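Local coordinates for CELL division control protein 6 (Pyrobaculum aerophilum, PDB 1FNN) that binds ADP as an AAA+ ATPase of the Cdc6/Cdc18 family and probably takes part in regulating DNA replication, at residues A[16-21]-A[200-205]; A[87-91]-A[109-113]. All coordinates share one frame; numbering follows the deposited sequence.

Interaction 1 (A[16-21]-A[200-205]); sequences PKRLPH and DILLDR. With ADP (adenosine-5'-diphosphate), chain D.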
ATOM      1  N   PRO A  16      -3.194  -5.803 -12.256  1.00 39.50           N
ATOM      2  CA  PRO A  16      -2.143  -6.550 -12.905  1.00 39.21           C
ATOM      3  C   PRO A  16      -2.612  -7.969 -13.183  1.00 40.32           C
ATOM      4  O   PRO A  16      -3.568  -8.450 -12.566  1.00 37.63           O
ATOM      5  CB  PRO A  16      -0.969  -6.449 -11.931  1.00 40.16           C
ATOM      6  CG  PRO A  16      -1.615  -6.195 -10.610  1.00 42.25           C
ATOM      7  CD  PRO A  16      -2.935  -5.503 -10.815  1.00 39.32           C
ATOM      8  N   LYS A  17      -1.875  -8.688 -14.021  1.00 39.93           N
ATOM      9  CA  LYS A  17      -2.185 -10.074 -14.333  1.00 42.42           C
ATOM     10  C   LYS A  17      -2.058 -10.953 -13.105  1.00 47.11           C
ATOM     11  O   LYS A  17      -2.715 -11.990 -13.005  1.00 45.65           O
ATOM     12  CB  LYS A  17      -1.225 -10.605 -15.414  1.00 53.43           C
ATOM     13  CG  LYS A  17      -1.518 -12.034 -15.853  1.00 63.15           C
ATOM     14  CD  LYS A  17      -0.865 -12.297 -17.210  1.00 75.49           C
ATOM     15  CE  LYS A  17      -0.898 -13.771 -17.591  1.00 80.16           C
ATOM     16  NZ  LYS A  17       0.127 -14.085 -18.628  1.00 81.66           N
ATOM     17  N   ARG A  18      -0.962 -10.756 -12.358  1.00 42.41           N
ATOM     18  CA  ARG A  18      -0.821 -11.545 -11.142  1.00 43.07           C
ATOM     19  C   ARG A  18      -0.697 -10.626  -9.932  1.00 40.23           C
ATOM     20  O   ARG A  18      -0.411  -9.419  -9.989  1.00 36.11           O
ATOM     21  CB  ARG A  18       0.305 -12.568 -11.317  1.00 54.56           C
ATOM     22  CG  ARG A  18       1.552 -11.961 -11.930  1.00 72.30           C
ATOM     23  CD  ARG A  18       1.972 -12.722 -13.179  1.00 85.26           C
ATOM     24  NE  ARG A  18       2.383 -11.790 -14.234  1.00 91.97           N
ATOM     25  CZ  ARG A  18       3.567 -11.208 -14.323  1.00 96.86           C
ATOM     26  NH1 ARG A  18       4.509 -11.450 -13.419  1.00102.49           N
ATOM     27  NH2 ARG A  18       3.802 -10.383 -15.332  1.00 99.83           N
ATOM     28  N   LEU A  19      -1.070 -11.203  -8.815  1.00 37.01           N
ATOM     29  CA  LEU A  19      -1.051 -10.643  -7.480  1.00 39.64           C
ATOM     30  C   LEU A  19      -0.169 -11.534  -6.603  1.00 37.17           C
ATOM     31  O   LEU A  19      -0.617 -12.224  -5.688  1.00 40.00           O
ATOM     32  CB  LEU A  19      -2.456 -10.519  -6.899  1.00 34.58           C
ATOM     33  CG  LEU A  19      -3.470  -9.570  -7.546  1.00 33.24           C
ATOM     34  CD1 LEU A  19      -4.782  -9.533  -6.761  1.00 34.88           C
ATOM     35  CD2 LEU A  19      -2.956  -8.151  -7.755  1.00 38.20           C
ATOM     36  N   PRO A  20       1.155 -11.343  -6.731  1.00 37.59           N
ATOM     37  CA  PRO A  20       2.096 -12.145  -5.954  1.00 37.61           C
ATOM     38  C   PRO A  20       1.878 -11.811  -4.512  1.00 38.02           C
ATOM     39  O   PRO A  20       1.649 -10.652  -4.140  1.00 39.81           O
ATOM     40  CB  PRO A  20       3.472 -11.753  -6.492  1.00 41.92           C
ATOM     41  CG  PRO A  20       3.271 -10.399  -7.124  1.00 38.60           C
ATOM     42  CD  PRO A  20       1.858 -10.512  -7.723  1.00 37.85           C
ATOM     43  N   HIS A  21       1.941 -12.810  -3.639  1.00 36.27           N
ATOM     44  CA  HIS A  21       1.800 -12.669  -2.194  1.00 37.72           C
ATOM     45  C   HIS A  21       0.361 -12.472  -1.773  1.00 36.17           C
ATOM     46  O   HIS A  21       0.108 -12.302  -0.578  1.00 38.00           O
ATOM     47  CB  HIS A  21       2.779 -11.609  -1.619  1.00 38.73           C
ATOM     48  CG  HIS A  21       4.182 -11.974  -2.070  1.00 38.26           C
ATOM     49  ND1 HIS A  21       4.884 -13.075  -1.627  1.00 41.32           N
ATOM     50  CD2 HIS A  21       4.985 -11.324  -2.957  1.00 39.51           C
ATOM     51  CE1 HIS A  21       6.063 -13.085  -2.226  1.00 43.48           C
ATOM     52  NE2 HIS A  21       6.168 -12.027  -3.053  1.00 42.14           N
ATOM     53  N   ASP A 200       8.891  -7.873  -5.349  1.00 36.92           N
ATOM     54  CA  ASP A 200       8.266  -8.718  -6.414  1.00 40.97           C
ATOM     55  C   ASP A 200       7.156  -7.948  -7.137  1.00 37.92           C
ATOM     56  O   ASP A 200       6.939  -8.090  -8.330  1.00 39.76           O
ATOM     57  CB  ASP A 200       7.735  -9.997  -5.822  1.00 41.78           C
ATOM     58  CG  ASP A 200       8.779 -10.928  -5.221  1.00 42.75           C
ATOM     59  OD1 ASP A 200       9.923 -10.961  -5.700  1.00 46.37           O
ATOM     60  OD2 ASP A 200       8.410 -11.619  -4.260  1.00 38.00           O
ATOM     61  N   ILE A 201       6.340  -7.208  -6.402  1.00 37.02           N
ATOM     62  CA  ILE A 201       5.315  -6.359  -6.990  1.00 37.21           C
ATOM     63  C   ILE A 201       5.925  -5.360  -7.961  1.00 39.65           C
ATOM     64  O   ILE A 201       5.463  -5.168  -9.102  1.00 31.54           O
ATOM     65  CB  ILE A 201       4.540  -5.642  -5.902  1.00 31.51           C
ATOM     66  CG1 ILE A 201       3.804  -6.720  -5.078  1.00 38.43           C
ATOM     67  CG2 ILE A 201       3.579  -4.578  -6.460  1.00 32.64           C
ATOM     68  CD1 ILE A 201       3.102  -6.154  -3.845  1.00 41.84           C
ATOM     69  N   LEU A 202       6.950  -4.622  -7.484  1.00 32.83           N
ATOM     70  CA  LEU A 202       7.592  -3.647  -8.355  1.00 32.30           C
ATOM     71  C   LEU A 202       8.257  -4.265  -9.568  1.00 31.16           C
ATOM     72  O   LEU A 202       8.227  -3.661 -10.652  1.00 37.02           O
ATOM     73  CB  LEU A 202       8.647  -2.820  -7.597  1.00 34.44           C
ATOM     74  CG  LEU A 202       8.156  -1.953  -6.449  1.00 37.88           C
ATOM     75  CD1 LEU A 202       9.313  -1.138  -5.840  1.00 32.02           C
ATOM     76  CD2 LEU A 202       7.132  -0.943  -6.942  1.00 31.53           C
ATOM     77  N   LEU A 203       8.834  -5.460  -9.475  1.00 31.82           N
ATOM     78  CA  LEU A 203       9.473  -6.023 -10.656  1.00 34.29           C
ATOM     79  C   LEU A 203       8.402  -6.287 -11.739  1.00 37.01           C
ATOM     80  O   LEU A 203       8.643  -6.145 -12.950  1.00 34.81           O
ATOM     81  CB  LEU A 203      10.190  -7.308 -10.227  1.00 38.26           C
ATOM     82  CG  LEU A 203      10.960  -8.012 -11.339  1.00 45.05           C
ATOM     83  CD1 LEU A 203      11.966  -7.069 -11.996  1.00 44.64           C
ATOM     84  CD2 LEU A 203      11.640  -9.280 -10.838  1.00 43.24           C
ATOM     85  N   ASP A 204       7.248  -6.803 -11.301  1.00 37.27           N
ATOM     86  CA  ASP A 204       6.123  -6.996 -12.238  1.00 39.13           C
ATOM     87  C   ASP A 204       5.770  -5.696 -12.921  1.00 36.87           C
ATOM     88  O   ASP A 204       5.580  -5.647 -14.167  1.00 39.25           O
ATOM     89  CB  ASP A 204       4.930  -7.611 -11.475  1.00 39.65           C
ATOM     90  CG  ASP A 204       4.944  -9.106 -11.396  1.00 49.27           C
ATOM     91  OD1 ASP A 204       4.035  -9.719 -10.793  1.00 49.50           O
ATOM     92  OD2 ASP A 204       5.869  -9.756 -11.934  1.00 47.30           O
ATOM     93  N   ARG A 205       5.534  -4.596 -12.170  1.00 31.45           N
ATOM     94  CA  ARG A 205       5.237  -3.318 -12.759  1.00 32.30           C
ATOM     95  C   ARG A 205       6.331  -2.841 -13.709  1.00 39.66           C
ATOM     96  O   ARG A 205       6.036  -2.258 -14.794  1.00 36.23           O
ATOM     97  CB  ARG A 205       4.963  -2.199 -11.725  1.00 32.58           C
ATOM     98  CG  ARG A 205       3.838  -2.575 -10.729  1.00 36.68           C
ATOM     99  CD  ARG A 205       2.466  -2.550 -11.485  1.00 35.05           C
ATOM    100  NE  ARG A 205       1.468  -3.143 -10.561  1.00 34.12           N
ATOM    101  CZ  ARG A 205       0.377  -2.490 -10.205  1.00 30.74           C
ATOM    102  NH1 ARG A 205       0.109  -1.274 -10.650  1.00 33.10           N
ATOM    103  NH2 ARG A 205      -0.460  -3.097  -9.373  1.00 32.12           N
TER
HETATM  104  PB  ADP D 398      -5.742  -1.262  -0.597  1.00 37.26           P
HETATM  105  O1B ADP D 398      -7.240  -1.251  -0.876  1.00 34.66           O
HETATM  106  O2B ADP D 398      -5.329  -2.311   0.270  1.00 39.89           O
HETATM  107  O3B ADP D 398      -5.551   0.054   0.004  1.00 37.48           O
HETATM  108  PA  ADP D 398      -4.800  -1.559  -3.260  1.00 36.67           P
HETATM  109  O1A ADP D 398      -5.637  -2.713  -3.632  1.00 37.96           O
HETATM  110  O2A ADP D 398      -5.290  -0.319  -3.874  1.00 36.56           O
HETATM  111  O3A ADP D 398      -4.709  -1.429  -1.734  1.00 37.58           O
HETATM  112  O5' ADP D 398      -3.259  -1.739  -3.789  1.00 36.16           O
HETATM  113  C5' ADP D 398      -2.476  -0.559  -3.795  1.00 34.33           C
HETATM  114  C4' ADP D 398      -1.682  -0.577  -5.117  1.00 34.39           C
HETATM  115  O4' ADP D 398      -0.846  -1.712  -5.109  1.00 34.50           O
HETATM  116  C3' ADP D 398      -2.537  -0.712  -6.371  1.00 34.84           C
HETATM  117  O3' ADP D 398      -1.872  -0.045  -7.430  1.00 35.06           O
HETATM  118  C2' ADP D 398      -2.577  -2.198  -6.496  1.00 37.05           C
HETATM  119  O2' ADP D 398      -2.868  -2.625  -7.828  1.00 35.23           O
HETATM  120  C1' ADP D 398      -1.125  -2.560  -6.159  1.00 36.11           C
HETATM  121  N9  ADP D 398      -1.123  -3.858  -5.605  1.00 33.44           N
HETATM  122  C8  ADP D 398      -1.438  -4.179  -4.311  1.00 35.88           C
HETATM  123  N7  ADP D 398      -1.121  -5.390  -3.959  1.00 32.40           N
HETATM  124  C5  ADP D 398      -0.554  -5.902  -5.114  1.00 29.59           C
HETATM  125  C6  ADP D 398      -0.028  -7.168  -5.415  1.00 32.67           C
HETATM  126  N6  ADP D 398      -0.028  -8.143  -4.519  1.00 35.34           N
HETATM  127  N1  ADP D 398       0.437  -7.383  -6.648  1.00 34.91           N
HETATM  128  C2  ADP D 398       0.384  -6.405  -7.532  1.00 31.05           C
HETATM  129  N3  ADP D 398      -0.084  -5.166  -7.387  1.00 35.76           N
HETATM  130  C4  ADP D 398      -0.549  -4.985  -6.121  1.00 31.49           C
HETATM  131  O   HOH W   1       1.983  -8.266 -10.430  1.00 38.58           O
HETATM  132  O   HOH W   2       4.906  -8.065 -15.630  1.00 42.31           O
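His21 and Arg18 of the loop 16-21 bind two carboxylates, Asp200 and Asp204, on the helical segment 200-205. In the first pair, His21 NE2 donates to Asp200 OD2 at 2.6 Å. The bond is nearly straight (166°) and uses the anti lone pair of the carboxylate oxygen, which lies in the imidazole plane; ring and carboxylate are almost coplanar, 14° apart. With CG beside its backbone N (chi1 -54°), the His21 ring presents its NE2 edge to the helix. A leucine at His21 would probably leave Asp200 OD2 without this donor and free its carboxylate to turn. In the second pair, Arg18 NH1 forms a salt bridge with Asp204 OD2, also 2.6 Å, the two planes being steeply inclined; the Arg18 side chain is poorly ordered, so its exact pose carries less weight. One water donates to both Arg18 O and Asp204 OD1, a second link between the same residues, through the backbone rather than the guanidinium.

Apolar contact is slight: Pro20 CG meets Ile201 CG1 at 4.2 Å.

The nucleotide joins both segments. Its adenine N6 donates to Pro20 O (3.0 Å), while Arg205 NH2 donates hydrogen bonds to both N3 and O2' of ADP, each at 2.9 Å, so that one nitrogen holds base and ribose. Ile201 CD1 packs on adenine C6 (3.6 Å), and Pro16 CG approaches C2.

This is the adenine end of the AAA+ nucleotide site. The loop precedes helix 23-38 and rests through Pro16 and Leu19 on Val59 of helix 57-68, whereas helix 195-209 packs through Ile201 and Arg205 on Ile244 of helix 240-256.

Interaction 2 (A[87-91]-A[109-113]); sequences FTAII and RDEFL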
ATOM      1  N   PHE A  87     -26.492   7.036   3.928  1.00 54.32           N
ATOM      2  CA  PHE A  87     -27.485   6.173   3.368  1.00 55.26           C
ATOM      3  C   PHE A  87     -27.957   6.627   1.983  1.00 56.66           C
ATOM      4  O   PHE A  87     -28.101   5.804   1.081  1.00 55.42           O
ATOM      5  CB  PHE A  87     -28.738   6.051   4.283  1.00 52.69           C
ATOM      6  CG  PHE A  87     -29.645   4.988   3.696  1.00 53.04           C
ATOM      7  CD1 PHE A  87     -29.339   3.646   3.883  1.00 53.55           C
ATOM      8  CD2 PHE A  87     -30.773   5.312   2.967  1.00 56.01           C
ATOM      9  CE1 PHE A  87     -30.140   2.660   3.357  1.00 47.71           C
ATOM     10  CE2 PHE A  87     -31.575   4.318   2.438  1.00 51.99           C
ATOM     11  CZ  PHE A  87     -31.267   2.995   2.629  1.00 51.27           C
ATOM     12  N   THR A  88     -28.299   7.905   1.855  1.00 54.99           N
ATOM     13  CA  THR A  88     -28.805   8.451   0.610  1.00 55.55           C
ATOM     14  C   THR A  88     -27.782   8.353  -0.510  1.00 50.71           C
ATOM     15  O   THR A  88     -28.153   8.047  -1.643  1.00 50.14           O
ATOM     16  CB  THR A  88     -29.241   9.927   0.801  1.00 58.60           C
ATOM     17  OG1 THR A  88     -30.323   9.920   1.747  1.00 57.66           O
ATOM     18  CG2 THR A  88     -29.731  10.543  -0.494  1.00 57.71           C
ATOM     19  N   ALA A  89     -26.528   8.701  -0.237  1.00 48.87           N
ATOM     20  CA  ALA A  89     -25.481   8.595  -1.243  1.00 46.74           C
ATOM     21  C   ALA A  89     -25.280   7.136  -1.659  1.00 44.68           C
ATOM     22  O   ALA A  89     -25.077   6.873  -2.839  1.00 45.02           O
ATOM     23  CB  ALA A  89     -24.172   9.188  -0.724  1.00 46.98           C
ATOM     24  N   ILE A  90     -25.211   6.212  -0.719  1.00 44.04           N
ATOM     25  CA  ILE A  90     -24.964   4.797  -1.024  1.00 44.43           C
ATOM     26  C   ILE A  90     -26.119   4.134  -1.758  1.00 45.16           C
ATOM     27  O   ILE A  90     -25.947   3.491  -2.801  1.00 43.31           O
ATOM     28  CB  ILE A  90     -24.684   4.015   0.274  1.00 42.18           C
ATOM     29  CG1 ILE A  90     -23.369   4.491   0.891  1.00 40.00           C
ATOM     30  CG2 ILE A  90     -24.612   2.511  -0.017  1.00 39.73           C
ATOM     31  CD1 ILE A  90     -23.262   4.192   2.381  1.00 46.42           C
ATOM     32  N   ILE A  91     -27.346   4.314  -1.243  1.00 43.84           N
ATOM     33  CA  ILE A  91     -28.510   3.744  -1.934  1.00 44.91           C
ATOM     34  C   ILE A  91     -28.651   4.312  -3.329  1.00 46.57           C
ATOM     35  O   ILE A  91     -29.073   3.615  -4.278  1.00 49.13           O
ATOM     36  CB  ILE A  91     -29.794   3.919  -1.089  1.00 45.15           C
ATOM     37  CG1 ILE A  91     -30.849   2.894  -1.511  1.00 45.90           C
ATOM     38  CG2 ILE A  91     -30.359   5.315  -1.202  1.00 42.82           C
ATOM     39  CD1 ILE A  91     -30.540   1.491  -1.024  1.00 48.38           C
ATOM     40  N   ARG A 109     -35.845   6.425   4.281  1.00 59.34           N
ATOM     41  CA  ARG A 109     -34.815   5.404   4.335  1.00 59.31           C
ATOM     42  C   ARG A 109     -35.445   4.027   4.182  1.00 56.04           C
ATOM     43  O   ARG A 109     -34.932   3.192   3.432  1.00 54.13           O
ATOM     44  CB  ARG A 109     -34.035   5.482   5.656  1.00 65.52           C
ATOM     45  CG  ARG A 109     -32.778   4.621   5.640  1.00 70.30           C
ATOM     46  CD  ARG A 109     -32.342   4.206   7.028  1.00 74.53           C
ATOM     47  NE  ARG A 109     -30.921   4.442   7.246  1.00 81.05           N
ATOM     48  CZ  ARG A 109     -30.219   3.905   8.233  1.00 85.51           C
ATOM     49  NH1 ARG A 109     -30.803   3.090   9.107  1.00 90.72           N
ATOM     50  NH2 ARG A 109     -28.928   4.177   8.354  1.00 90.16           N
ATOM     51  N   ASP A 110     -36.562   3.784   4.865  1.00 53.55           N
ATOM     52  CA  ASP A 110     -37.270   2.522   4.768  1.00 52.59           C
ATOM     53  C   ASP A 110     -37.861   2.292   3.385  1.00 52.04           C
ATOM     54  O   ASP A 110     -37.948   1.184   2.864  1.00 51.98           O
ATOM     55  CB  ASP A 110     -38.427   2.458   5.780  1.00 61.69           C
ATOM     56  CG  ASP A 110     -37.958   2.437   7.228  1.00 71.78           C
ATOM     57  OD1 ASP A 110     -36.764   2.155   7.479  1.00 68.77           O
ATOM     58  OD2 ASP A 110     -38.805   2.708   8.119  1.00 76.21           O
ATOM     59  N   GLU A 111     -38.439   3.337   2.797  1.00 54.00           N
ATOM     60  CA  GLU A 111     -38.987   3.247   1.441  1.00 51.72           C
ATOM     61  C   GLU A 111     -37.907   2.866   0.426  1.00 48.22           C
ATOM     62  O   GLU A 111     -38.097   1.964  -0.386  1.00 47.22           O
ATOM     63  CB  GLU A 111     -39.621   4.604   1.098  1.00 51.38           C
ATOM     64  CG  GLU A 111     -41.022   4.636   1.717  1.00 65.39           C
ATOM     65  CD  GLU A 111     -41.626   6.021   1.741  1.00 66.15           C
ATOM     66  OE1 GLU A 111     -42.865   6.084   1.577  1.00 70.66           O
ATOM     67  OE2 GLU A 111     -40.913   7.029   1.917  1.00 70.64           O
ATOM     68  N   PHE A 112     -36.766   3.522   0.537  1.00 49.26           N
ATOM     69  CA  PHE A 112     -35.600   3.203  -0.285  1.00 50.25           C
ATOM     70  C   PHE A 112     -35.172   1.746  -0.194  1.00 50.16           C
ATOM     71  O   PHE A 112     -35.128   1.027  -1.188  1.00 46.91           O
ATOM     72  CB  PHE A 112     -34.425   4.053   0.205  1.00 57.31           C
ATOM     73  CG  PHE A 112     -34.231   5.304  -0.600  1.00 65.63           C
ATOM     74  CD1 PHE A 112     -34.042   6.521   0.034  1.00 69.85           C
ATOM     75  CD2 PHE A 112     -34.242   5.245  -1.989  1.00 70.46           C
ATOM     76  CE1 PHE A 112     -33.864   7.670  -0.715  1.00 78.95           C
ATOM     77  CE2 PHE A 112     -34.066   6.395  -2.727  1.00 71.21           C
ATOM     78  CZ  PHE A 112     -33.875   7.605  -2.098  1.00 78.26           C
ATOM     79  N   LEU A 113     -35.069   1.232   1.057  1.00 47.30           N
ATOM     80  CA  LEU A 113     -34.700  -0.170   1.209  1.00 47.67           C
ATOM     81  C   LEU A 113     -35.757  -1.059   0.613  1.00 45.05           C
ATOM     82  O   LEU A 113     -35.502  -2.085  -0.037  1.00 48.88           O
ATOM     83  CB  LEU A 113     -34.496  -0.557   2.684  1.00 49.94           C
ATOM     84  CG  LEU A 113     -33.222   0.012   3.292  1.00 52.23           C
ATOM     85  CD1 LEU A 113     -33.248  -0.194   4.813  1.00 54.87           C
ATOM     86  CD2 LEU A 113     -31.995  -0.612   2.644  1.00 49.51           C
TER
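Apolar packing between two nearly parallel helix starts, with Phe87 inserted among Arg109, Phe112 and Leu113, joins helices 87-97 and 109-122 at the periphery of the AAA domain. The short segments have axes inclined by 15° and 11.1 Å apart, a wide spacing spanned by large side chains; no hydrogen bond crosses between them.

Phe87 accounts for much of the contact. Its CG lies anti to the backbone N (chi1 -173°), carrying the ring out toward the second helix. Arg109 CG sits over the ring centre in a CH-pi contact, 3.5 Å from the Phe87 centroid, while Ile91 CB lies against the opposite face, nearer the rim. At the ring edge, Phe112 CB is 3.6 Å from Phe87 CE2; Leu113 CG comes within 3.6 Å of Phe87 CZ. Arg109 packs chiefly through its CG, while its polar end goes on to a salt bridge with Asp140.

A second CH-pi contact lies one turn along the first helix. Ile91 CG2 stands 3.9 Å from the Phe112 centroid, only 9° off the ring normal, so the methyl meets the face squarely. Phe112 also meets the ring of Phe102, in the linker between the helices.

Arg109 and Leu113 further touch helix 139-148, as does Ile90, which ties both helices to a third. The two helices belong to the connection between parallel strands 75-80 and 127-132, as expected of the alpha/beta P-loop NTPase fold, where helices cover a parallel sheet; the contact lies away from the nucleotide site.

Overall arrangement
Interactions 1 and 2 are well separated: their centres are 39 Å apart and their nearest atoms about 24 Å. Along the chain, both segments of interaction 2 fall in the stretch between 16-21 and 200-205, the two segments that interaction 1 brings together. That stretch also holds all five strands of the parallel sheet. Interaction 2 lies beyond edge strand 75-80 in sequence, its helices preceding the neighbouring strand 127-132. Interaction 1 instead brings the N-terminal loop to helix 195-209, most of which belongs to the Cdc6 lid, around ADP. One contact therefore belongs to the nucleotide site between ATPase core and lid, the other to helix packing within the core.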